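Local coordinates for protein L-lysine 6-monooxygenase (Pseudomonas syringae pv. tomato, PDB 5CQF) that probably hydroxylates the side-chain amine of L-lysine with the help of FAD and NADPH, a step in siderophore biosynthesis, at residues Arg86-Arg98 with Glu113-Val125. Numbering follows the deposited sequence.
Sequences RFSFAMYLKDQGR and EWSDYLGWVSRQV
Y92 and W120 interlock where helix 89-96 crosses helix 113-125 at 93°. The Y92 side chain sits as a knob among E113, D116, Y117 and W120. W120 returns the fit among M91, Y92, D95 and Q96. The edge of Y92 points at the indole face, with CD1 3.6 Å from W120 CG. Y92 CA also lies over the six-membered ring of W120. The edge of F89 meets the face of Y117, planes at 64°. Y117 turns its own edge toward the face of Y92 in an offset edge-to-face pair, while Y117 CA lies over that face in a CH-pi contact. F89 CD1 also packs on W114 CZ3. At the far end, V125 CG1 lies over the face of F87, 3.5 Å from F87 CZ.

Four hydrogen bonds join the segments. Y117 OH gives its proton to F87 O at 2.7 Å, and so ties the ring to the loop before helix 89-96. W120 NE1 donates to D95 OD2 at 3.0 Å, nearly in the indole plane. Y92 CG is anti to the backbone N (chi1 165°), which carries OH across to D116. Y92 OH donates to the anti lone pair of D116 OD2 at 2.5 Å, and accepts from R98 NH2 at 2.9 Å.

R98 NH2 also forms a salt bridge to E113 OE2 at 2.7 Å. Both NH2 partners lie near the guanidinium plane. Y298 OH of the third subunit bonds to E113 OE2 and R98 NE. A water accepts from R98 NH1 and lies within bonding distance of D116 OD2 and Q96 OE1. Bonds at all three nitrogens limit the group's rotation.

This near-perpendicular, aromatic-clustered helix pair belongs to the helical excursion between neighbouring strands 47-50 and 129-130 of the Rossmann-like domain that, in this family, probably binds FAD.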
ATOM      1  N   ARG A  86     -22.314  15.666 -17.397  1.00 38.92           N
ATOM      2  CA  ARG A  86     -22.629  14.326 -17.814  1.00 40.79           C
ATOM      3  C   ARG A  86     -21.424  13.565 -18.369  1.00 39.14           C
ATOM      4  O   ARG A  86     -21.534  12.367 -18.637  1.00 38.79           O
ATOM      5  CB  ARG A  86     -23.828  14.316 -18.763  1.00 44.53           C
ATOM      6  CG  ARG A  86     -23.592  14.722 -20.198  1.00 48.60           C
ATOM      7  CD  ARG A  86     -24.952  14.991 -20.840  1.00 53.66           C
ATOM      8  NE  ARG A  86     -24.853  15.312 -22.259  1.00 57.80           N
ATOM      9  CZ  ARG A  86     -24.641  16.529 -22.763  1.00 59.88           C
ATOM     10  NH1 ARG A  86     -24.468  17.594 -21.978  1.00 61.71           N
ATOM     11  NH2 ARG A  86     -24.569  16.679 -24.073  1.00 61.08           N
ATOM     12  N   PHE A  87     -20.266  14.230 -18.436  1.00 37.84           N
ATOM     13  CA  PHE A  87     -19.012  13.633 -18.923  1.00 36.93           C
ATOM     14  C   PHE A  87     -18.007  13.225 -17.840  1.00 34.48           C
ATOM     15  O   PHE A  87     -16.870  12.893 -18.137  1.00 33.89           O
ATOM     16  CB  PHE A  87     -18.384  14.590 -19.907  1.00 37.64           C
ATOM     17  CG  PHE A  87     -19.384  15.164 -20.869  1.00 40.02           C
ATOM     18  CD1 PHE A  87     -19.994  14.341 -21.819  1.00 42.16           C
ATOM     19  CD2 PHE A  87     -19.750  16.492 -20.800  1.00 40.82           C
ATOM     20  CE1 PHE A  87     -20.932  14.845 -22.708  1.00 43.30           C
ATOM     21  CE2 PHE A  87     -20.681  17.005 -21.681  1.00 42.58           C
ATOM     22  CZ  PHE A  87     -21.275  16.182 -22.635  1.00 43.76           C
ATOM     23  N   SER A  88     -18.456  13.192 -16.594  1.00 34.15           N
ATOM     24  CA  SER A  88     -17.623  12.759 -15.480  1.00 32.82           C
ATOM     25  C   SER A  88     -17.251  11.285 -15.581  1.00 32.63           C
ATOM     26  O   SER A  88     -17.925  10.517 -16.229  1.00 33.10           O
ATOM     27  CB  SER A  88     -18.341  13.039 -14.164  1.00 32.93           C
ATOM     28  OG  SER A  88     -19.428  12.150 -13.986  1.00 34.24           O
ATOM     29  N   PHE A  89     -16.150  10.903 -14.946  1.00 32.18           N
ATOM     30  CA  PHE A  89     -15.695   9.540 -14.939  1.00 31.94           C
ATOM     31  C   PHE A  89     -16.692   8.661 -14.184  1.00 32.73           C
ATOM     32  O   PHE A  89     -16.866   7.516 -14.518  1.00 34.52           O
ATOM     33  CB  PHE A  89     -14.336   9.469 -14.252  1.00 31.90           C
ATOM     34  CG  PHE A  89     -13.615   8.166 -14.449  1.00 31.34           C
ATOM     35  CD1 PHE A  89     -12.913   7.928 -15.600  1.00 31.37           C
ATOM     36  CD2 PHE A  89     -13.649   7.196 -13.501  1.00 32.08           C
ATOM     37  CE1 PHE A  89     -12.256   6.749 -15.805  1.00 30.49           C
ATOM     38  CE2 PHE A  89     -12.970   6.003 -13.674  1.00 32.01           C
ATOM     39  CZ  PHE A  89     -12.268   5.787 -14.846  1.00 31.62           C
ATOM     40  N   ALA A  90     -17.325   9.192 -13.148  1.00 33.31           N
ATOM     41  CA  ALA A  90     -18.388   8.478 -12.463  1.00 34.25           C
ATOM     42  C   ALA A  90     -19.541   8.131 -13.414  1.00 34.95           C
ATOM     43  O   ALA A  90     -20.001   7.008 -13.415  1.00 35.19           O
ATOM     44  CB  ALA A  90     -18.886   9.284 -11.297  1.00 35.37           C
HETATM   45  N   MSE A  91     -19.981   9.071 -14.239  1.00 35.35           N
HETATM   46  CA  MSE A  91     -20.962   8.775 -15.276  1.00 36.70           C
HETATM   47  C   MSE A  91     -20.459   7.792 -16.292  1.00 36.33           C
HETATM   48  O   MSE A  91     -21.216   6.982 -16.810  1.00 37.20           O
HETATM   49  CB  MSE A  91     -21.332  10.013 -16.076  1.00 39.74           C
HETATM   50  CG  MSE A  91     -22.209  10.963 -15.297  1.00 43.43           C
HETATM   51 SE   MSE A  91     -24.070  10.280 -15.165  1.00 56.03          SE
HETATM   52  CE  MSE A  91     -24.741  10.645 -16.987  1.00 51.92           C
ATOM     53  N   TYR A  92     -19.182   7.868 -16.644  1.00 34.43           N
ATOM     54  CA  TYR A  92     -18.583   6.841 -17.501  1.00 34.28           C
ATOM     55  C   TYR A  92     -18.645   5.468 -16.868  1.00 34.35           C
ATOM     56  O   TYR A  92     -19.010   4.508 -17.521  1.00 36.50           O
ATOM     57  CB  TYR A  92     -17.124   7.194 -17.828  1.00 33.34           C
ATOM     58  CG  TYR A  92     -16.307   6.099 -18.395  1.00 31.43           C
ATOM     59  CD1 TYR A  92     -16.490   5.665 -19.679  1.00 32.15           C
ATOM     60  CD2 TYR A  92     -15.334   5.516 -17.644  1.00 31.18           C
ATOM     61  CE1 TYR A  92     -15.718   4.659 -20.205  1.00 32.55           C
ATOM     62  CE2 TYR A  92     -14.548   4.515 -18.145  1.00 31.38           C
ATOM     63  CZ  TYR A  92     -14.733   4.096 -19.430  1.00 33.13           C
ATOM     64  OH  TYR A  92     -13.909   3.093 -19.888  1.00 34.85           O
ATOM     65  N   LEU A  93     -18.272   5.350 -15.609  1.00 33.85           N
ATOM     66  CA  LEU A  93     -18.271   4.035 -14.998  1.00 34.57           C
ATOM     67  C   LEU A  93     -19.682   3.495 -14.912  1.00 36.99           C
ATOM     68  O   LEU A  93     -19.893   2.306 -15.081  1.00 37.19           O
ATOM     69  CB  LEU A  93     -17.697   4.034 -13.597  1.00 32.93           C
ATOM     70  CG  LEU A  93     -16.207   4.174 -13.499  1.00 32.99           C
ATOM     71  CD1 LEU A  93     -15.808   4.146 -12.025  1.00 32.16           C
ATOM     72  CD2 LEU A  93     -15.539   3.092 -14.320  1.00 32.69           C
ATOM     73  N   LYS A  94     -20.623   4.357 -14.578  1.00 38.82           N
ATOM     74  CA  LYS A  94     -22.002   3.926 -14.431  1.00 42.29           C
ATOM     75  C   LYS A  94     -22.561   3.485 -15.781  1.00 42.76           C
ATOM     76  O   LYS A  94     -23.225   2.473 -15.868  1.00 43.48           O
ATOM     77  CB  LYS A  94     -22.850   5.049 -13.834  1.00 44.99           C
ATOM     78  CG  LYS A  94     -24.346   4.801 -13.840  1.00 47.38           C
ATOM     79  CD  LYS A  94     -25.019   5.681 -12.801  1.00 49.59           C
ATOM     80  CE  LYS A  94     -26.490   5.333 -12.623  1.00 51.69           C
ATOM     81  NZ  LYS A  94     -27.303   6.007 -13.658  1.00 52.40           N
ATOM     82  N   ASP A  95     -22.254   4.204 -16.838  1.00 41.84           N
ATOM     83  CA  ASP A  95     -22.730   3.804 -18.147  1.00 44.48           C
ATOM     84  C   ASP A  95     -22.152   2.442 -18.549  1.00 45.35           C
ATOM     85  O   ASP A  95     -22.829   1.661 -19.218  1.00 47.17           O
ATOM     86  CB  ASP A  95     -22.373   4.875 -19.167  1.00 45.88           C
ATOM     87  CG  ASP A  95     -22.945   4.613 -20.545  1.00 46.55           C
ATOM     88  OD1 ASP A  95     -24.165   4.445 -20.661  1.00 49.47           O
ATOM     89  OD2 ASP A  95     -22.171   4.648 -21.524  1.00 47.11           O
ATOM     90  N   GLN A  96     -20.925   2.130 -18.118  1.00 43.23           N
ATOM     91  CA  GLN A  96     -20.289   0.900 -18.555  1.00 41.87           C
ATOM     92  C   GLN A  96     -20.560  -0.234 -17.588  1.00 40.41           C
ATOM     93  O   GLN A  96     -20.132  -1.366 -17.829  1.00 40.13           O
ATOM     94  CB  GLN A  96     -18.795   1.100 -18.726  1.00 42.47           C
ATOM     95  CG  GLN A  96     -18.439   2.282 -19.585  1.00 44.38           C
ATOM     96  CD  GLN A  96     -18.796   2.072 -21.024  1.00 46.80           C
ATOM     97  OE1 GLN A  96     -18.491   1.043 -21.608  1.00 48.51           O
ATOM     98  NE2 GLN A  96     -19.445   3.047 -21.603  1.00 50.33           N
ATOM     99  N   GLY A  97     -21.259   0.065 -16.495  1.00 39.80           N
ATOM    100  CA  GLY A  97     -21.616  -0.942 -15.480  1.00 39.30           C
ATOM    101  C   GLY A  97     -20.459  -1.362 -14.581  1.00 38.35           C
ATOM    102  O   GLY A  97     -20.487  -2.444 -13.999  1.00 40.28           O
ATOM    103  N   ARG A  98     -19.463  -0.501 -14.402  1.00 36.87           N
ATOM    104  CA  ARG A  98     -18.253  -0.906 -13.694  1.00 35.29           C
ATOM    105  C   ARG A  98     -17.977  -0.131 -12.417  1.00 34.74           C
ATOM    106  O   ARG A  98     -16.918  -0.279 -11.848  1.00 36.54           O
ATOM    107  CB  ARG A  98     -17.050  -0.794 -14.638  1.00 34.17           C
ATOM    108  CG  ARG A  98     -17.066  -1.811 -15.770  1.00 34.23           C
ATOM    109  CD  ARG A  98     -15.698  -1.999 -16.418  1.00 34.59           C
ATOM    110  NE  ARG A  98     -15.013  -0.707 -16.665  1.00 34.51           N
ATOM    111  CZ  ARG A  98     -14.995  -0.037 -17.808  1.00 34.11           C
ATOM    112  NH1 ARG A  98     -15.605  -0.473 -18.892  1.00 35.88           N
ATOM    113  NH2 ARG A  98     -14.358   1.097 -17.862  1.00 34.45           N
ATOM    114  N   GLU A 113      -7.794   2.521 -19.518  1.00 35.81           N
ATOM    115  CA  GLU A 113      -9.105   2.955 -19.082  1.00 34.94           C
ATOM    116  C   GLU A 113      -9.326   4.456 -19.319  1.00 34.36           C
ATOM    117  O   GLU A 113     -10.376   4.862 -19.853  1.00 33.45           O
ATOM    118  CB  GLU A 113      -9.407   2.547 -17.625  1.00 34.44           C
ATOM    119  CG  GLU A 113     -10.889   2.742 -17.279  1.00 34.77           C
ATOM    120  CD  GLU A 113     -11.372   2.065 -16.002  1.00 34.97           C
ATOM    121  OE1 GLU A 113     -10.575   1.789 -15.066  1.00 36.66           O
ATOM    122  OE2 GLU A 113     -12.594   1.807 -15.906  1.00 34.19           O
ATOM    123  N   TRP A 114      -8.355   5.285 -18.966  1.00 33.98           N
ATOM    124  CA  TRP A 114      -8.479   6.726 -19.249  1.00 34.03           C
ATOM    125  C   TRP A 114      -8.626   7.030 -20.742  1.00 35.91           C
ATOM    126  O   TRP A 114      -9.391   7.919 -21.112  1.00 35.69           O
ATOM    127  CB  TRP A 114      -7.284   7.503 -18.701  1.00 33.74           C
ATOM    128  CG  TRP A 114      -7.287   7.678 -17.239  1.00 33.08           C
ATOM    129  CD1 TRP A 114      -6.454   7.085 -16.328  1.00 34.23           C
ATOM    130  CD2 TRP A 114      -8.164   8.496 -16.498  1.00 33.10           C
ATOM    131  NE1 TRP A 114      -6.758   7.510 -15.059  1.00 33.91           N
ATOM    132  CE2 TRP A 114      -7.806   8.383 -15.150  1.00 33.20           C
ATOM    133  CE3 TRP A 114      -9.222   9.327 -16.846  1.00 34.65           C
ATOM    134  CZ2 TRP A 114      -8.479   9.038 -14.171  1.00 34.92           C
ATOM    135  CZ3 TRP A 114      -9.892   9.964 -15.869  1.00 34.26           C
ATOM    136  CH2 TRP A 114      -9.534   9.828 -14.563  1.00 35.45           C
ATOM    137  N   SER A 115      -7.916   6.294 -21.601  1.00 37.87           N
ATOM    138  CA  SER A 115      -8.124   6.394 -23.063  1.00 40.99           C
ATOM    139  C   SER A 115      -9.551   6.106 -23.470  1.00 39.71           C
ATOM    140  O   SER A 115     -10.173   6.895 -24.203  1.00 40.29           O
ATOM    141  CB  SER A 115      -7.234   5.405 -23.836  1.00 44.10           C
ATOM    142  OG  SER A 115      -5.884   5.780 -23.683  1.00 50.02           O
ATOM    143  N   ASP A 116     -10.062   4.964 -23.014  1.00 38.12           N
ATOM    144  CA  ASP A 116     -11.447   4.595 -23.280  1.00 37.94           C
ATOM    145  C   ASP A 116     -12.417   5.665 -22.816  1.00 36.47           C
ATOM    146  O   ASP A 116     -13.340   6.052 -23.551  1.00 36.66           O
ATOM    147  CB  ASP A 116     -11.795   3.271 -22.608  1.00 39.11           C
ATOM    148  CG  ASP A 116     -13.112   2.702 -23.116  1.00 40.51           C
ATOM    149  OD1 ASP A 116     -13.149   2.310 -24.291  1.00 43.38           O
ATOM    150  OD2 ASP A 116     -14.109   2.657 -22.376  1.00 40.85           O
ATOM    151  N   TYR A 117     -12.202   6.159 -21.598  1.00 35.17           N
ATOM    152  CA  TYR A 117     -13.004   7.279 -21.081  1.00 34.54           C
ATOM    153  C   TYR A 117     -12.965   8.438 -22.038  1.00 35.91           C
ATOM    154  O   TYR A 117     -13.970   9.028 -22.384  1.00 35.27           O
ATOM    155  CB  TYR A 117     -12.485   7.716 -19.705  1.00 33.64           C
ATOM    156  CG  TYR A 117     -12.975   9.077 -19.218  1.00 32.79           C
ATOM    157  CD1 TYR A 117     -14.307   9.295 -18.883  1.00 32.41           C
ATOM    158  CD2 TYR A 117     -12.077  10.148 -19.075  1.00 32.43           C
ATOM    159  CE1 TYR A 117     -14.734  10.541 -18.438  1.00 32.66           C
ATOM    160  CE2 TYR A 117     -12.493  11.385 -18.625  1.00 30.72           C
ATOM    161  CZ  TYR A 117     -13.805  11.581 -18.311  1.00 31.68           C
ATOM    162  OH  TYR A 117     -14.192  12.814 -17.891  1.00 32.13           O
ATOM    163  N   LEU A 118     -11.766   8.760 -22.476  1.00 37.54           N
ATOM    164  CA  LEU A 118     -11.569   9.905 -23.320  1.00 38.80           C
ATOM    165  C   LEU A 118     -12.295   9.750 -24.655  1.00 38.14           C
ATOM    166  O   LEU A 118     -12.914  10.692 -25.156  1.00 38.33           O
ATOM    167  CB  LEU A 118     -10.071  10.091 -23.505  1.00 40.97           C
ATOM    168  CG  LEU A 118      -9.726  11.120 -24.547  1.00 44.18           C
ATOM    169  CD1 LEU A 118      -9.833  12.489 -23.917  1.00 44.62           C
ATOM    170  CD2 LEU A 118      -8.326  10.850 -25.069  1.00 48.31           C
ATOM    171  N   GLY A 119     -12.241   8.566 -25.247  1.00 38.54           N
ATOM    172  CA  GLY A 119     -13.078   8.274 -26.447  1.00 38.16           C
ATOM    173  C   GLY A 119     -14.560   8.355 -26.111  1.00 38.79           C
ATOM    174  O   GLY A 119     -15.367   8.809 -26.905  1.00 40.18           O
ATOM    175  N   TRP A 120     -14.936   7.939 -24.910  1.00 37.37           N
ATOM    176  CA  TRP A 120     -16.335   7.960 -24.542  1.00 38.23           C
ATOM    177  C   TRP A 120     -16.845   9.384 -24.432  1.00 38.88           C
ATOM    178  O   TRP A 120     -17.990   9.672 -24.794  1.00 41.29           O
ATOM    179  CB  TRP A 120     -16.528   7.160 -23.250  1.00 37.60           C
ATOM    180  CG  TRP A 120     -17.873   7.188 -22.617  1.00 38.57           C
ATOM    181  CD1 TRP A 120     -18.883   6.268 -22.789  1.00 39.72           C
ATOM    182  CD2 TRP A 120     -18.339   8.096 -21.608  1.00 37.76           C
ATOM    183  NE1 TRP A 120     -19.948   6.588 -21.988  1.00 39.25           N
ATOM    184  CE2 TRP A 120     -19.648   7.708 -21.266  1.00 37.65           C
ATOM    185  CE3 TRP A 120     -17.784   9.215 -20.980  1.00 36.35           C
ATOM    186  CZ2 TRP A 120     -20.414   8.403 -20.327  1.00 37.46           C
ATOM    187  CZ3 TRP A 120     -18.551   9.908 -20.057  1.00 35.51           C
ATOM    188  CH2 TRP A 120     -19.848   9.500 -19.740  1.00 36.33           C
ATOM    189  N   VAL A 121     -16.018  10.290 -23.936  1.00 38.30           N
ATOM    190  CA  VAL A 121     -16.411  11.709 -23.891  1.00 38.78           C
ATOM    191  C   VAL A 121     -16.373  12.329 -25.280  1.00 40.99           C
ATOM    192  O   VAL A 121     -17.303  13.014 -25.708  1.00 40.69           O
ATOM    193  CB  VAL A 121     -15.492  12.582 -23.009  1.00 36.99           C
ATOM    194  CG1 VAL A 121     -16.023  14.009 -22.982  1.00 37.27           C
ATOM    195  CG2 VAL A 121     -15.440  12.058 -21.595  1.00 36.71           C
ATOM    196  N   SER A 122     -15.273  12.113 -25.974  1.00 43.15           N
ATOM    197  CA  SER A 122     -15.133  12.660 -27.325  1.00 47.23           C
ATOM    198  C   SER A 122     -16.369  12.359 -28.168  1.00 49.08           C
ATOM    199  O   SER A 122     -17.014  13.273 -28.674  1.00 51.32           O
ATOM    200  CB  SER A 122     -13.860  12.121 -27.989  1.00 47.68           C
ATOM    201  OG  SER A 122     -13.789  12.571 -29.312  1.00 50.65           O
ATOM    202  N   ARG A 123     -16.732  11.087 -28.257  1.00 52.19           N
ATOM    203  CA  ARG A 123     -17.918  10.649 -29.027  1.00 57.51           C
ATOM    204  C   ARG A 123     -19.198  11.395 -28.729  1.00 55.60           C
ATOM    205  O   ARG A 123     -20.135  11.292 -29.494  1.00 59.19           O
ATOM    206  CB  ARG A 123     -18.242   9.186 -28.737  1.00 61.25           C
ATOM    207  CG  ARG A 123     -17.503   8.196 -29.595  1.00 66.59           C
ATOM    208  CD  ARG A 123     -18.005   6.785 -29.294  1.00 72.59           C
ATOM    209  NE  ARG A 123     -17.276   6.135 -28.194  1.00 75.87           N
ATOM    210  CZ  ARG A 123     -17.821   5.613 -27.083  1.00 78.28           C
ATOM    211  NH1 ARG A 123     -19.145   5.655 -26.858  1.00 81.54           N
ATOM    212  NH2 ARG A 123     -17.025   5.040 -26.175  1.00 73.87           N
ATOM    213  N   GLN A 124     -19.284  12.036 -27.571  1.00 52.12           N
ATOM    214  CA  GLN A 124     -20.499  12.719 -27.160  1.00 50.37           C
ATOM    215  C   GLN A 124     -20.445  14.198 -27.418  1.00 50.12           C
ATOM    216  O   GLN A 124     -21.491  14.826 -27.398  1.00 50.37           O
ATOM    217  CB  GLN A 124     -20.759  12.523 -25.661  1.00 50.05           C
ATOM    218  CG  GLN A 124     -21.117  11.114 -25.247  1.00 49.73           C
ATOM    219  CD  GLN A 124     -21.280  11.012 -23.760  1.00 48.17           C
ATOM    220  OE1 GLN A 124     -22.315  11.383 -23.224  1.00 48.53           O
ATOM    221  NE2 GLN A 124     -20.241  10.536 -23.074  1.00 46.92           N
ATOM    222  N   VAL A 125     -19.251  14.763 -27.632  1.00 49.39           N
ATOM    223  CA  VAL A 125     -19.108  16.226 -27.826  1.00 49.07           C
ATOM    224  C   VAL A 125     -18.383  16.645 -29.116  1.00 50.22           C
ATOM    225  O   VAL A 125     -17.958  17.787 -29.249  1.00 50.78           O
ATOM    226  CB  VAL A 125     -18.376  16.880 -26.635  1.00 47.54           C
ATOM    227  CG1 VAL A 125     -19.103  16.598 -25.337  1.00 47.86           C
ATOM    228  CG2 VAL A 125     -16.943  16.400 -26.536  1.00 45.92           C
TER
HETATM  229  O   HOH W   1     -24.570  12.738 -23.887  1.00 41.19           O
HETATM  230  O   HOH W   2     -15.545   0.395 -21.537  1.00 35.26           O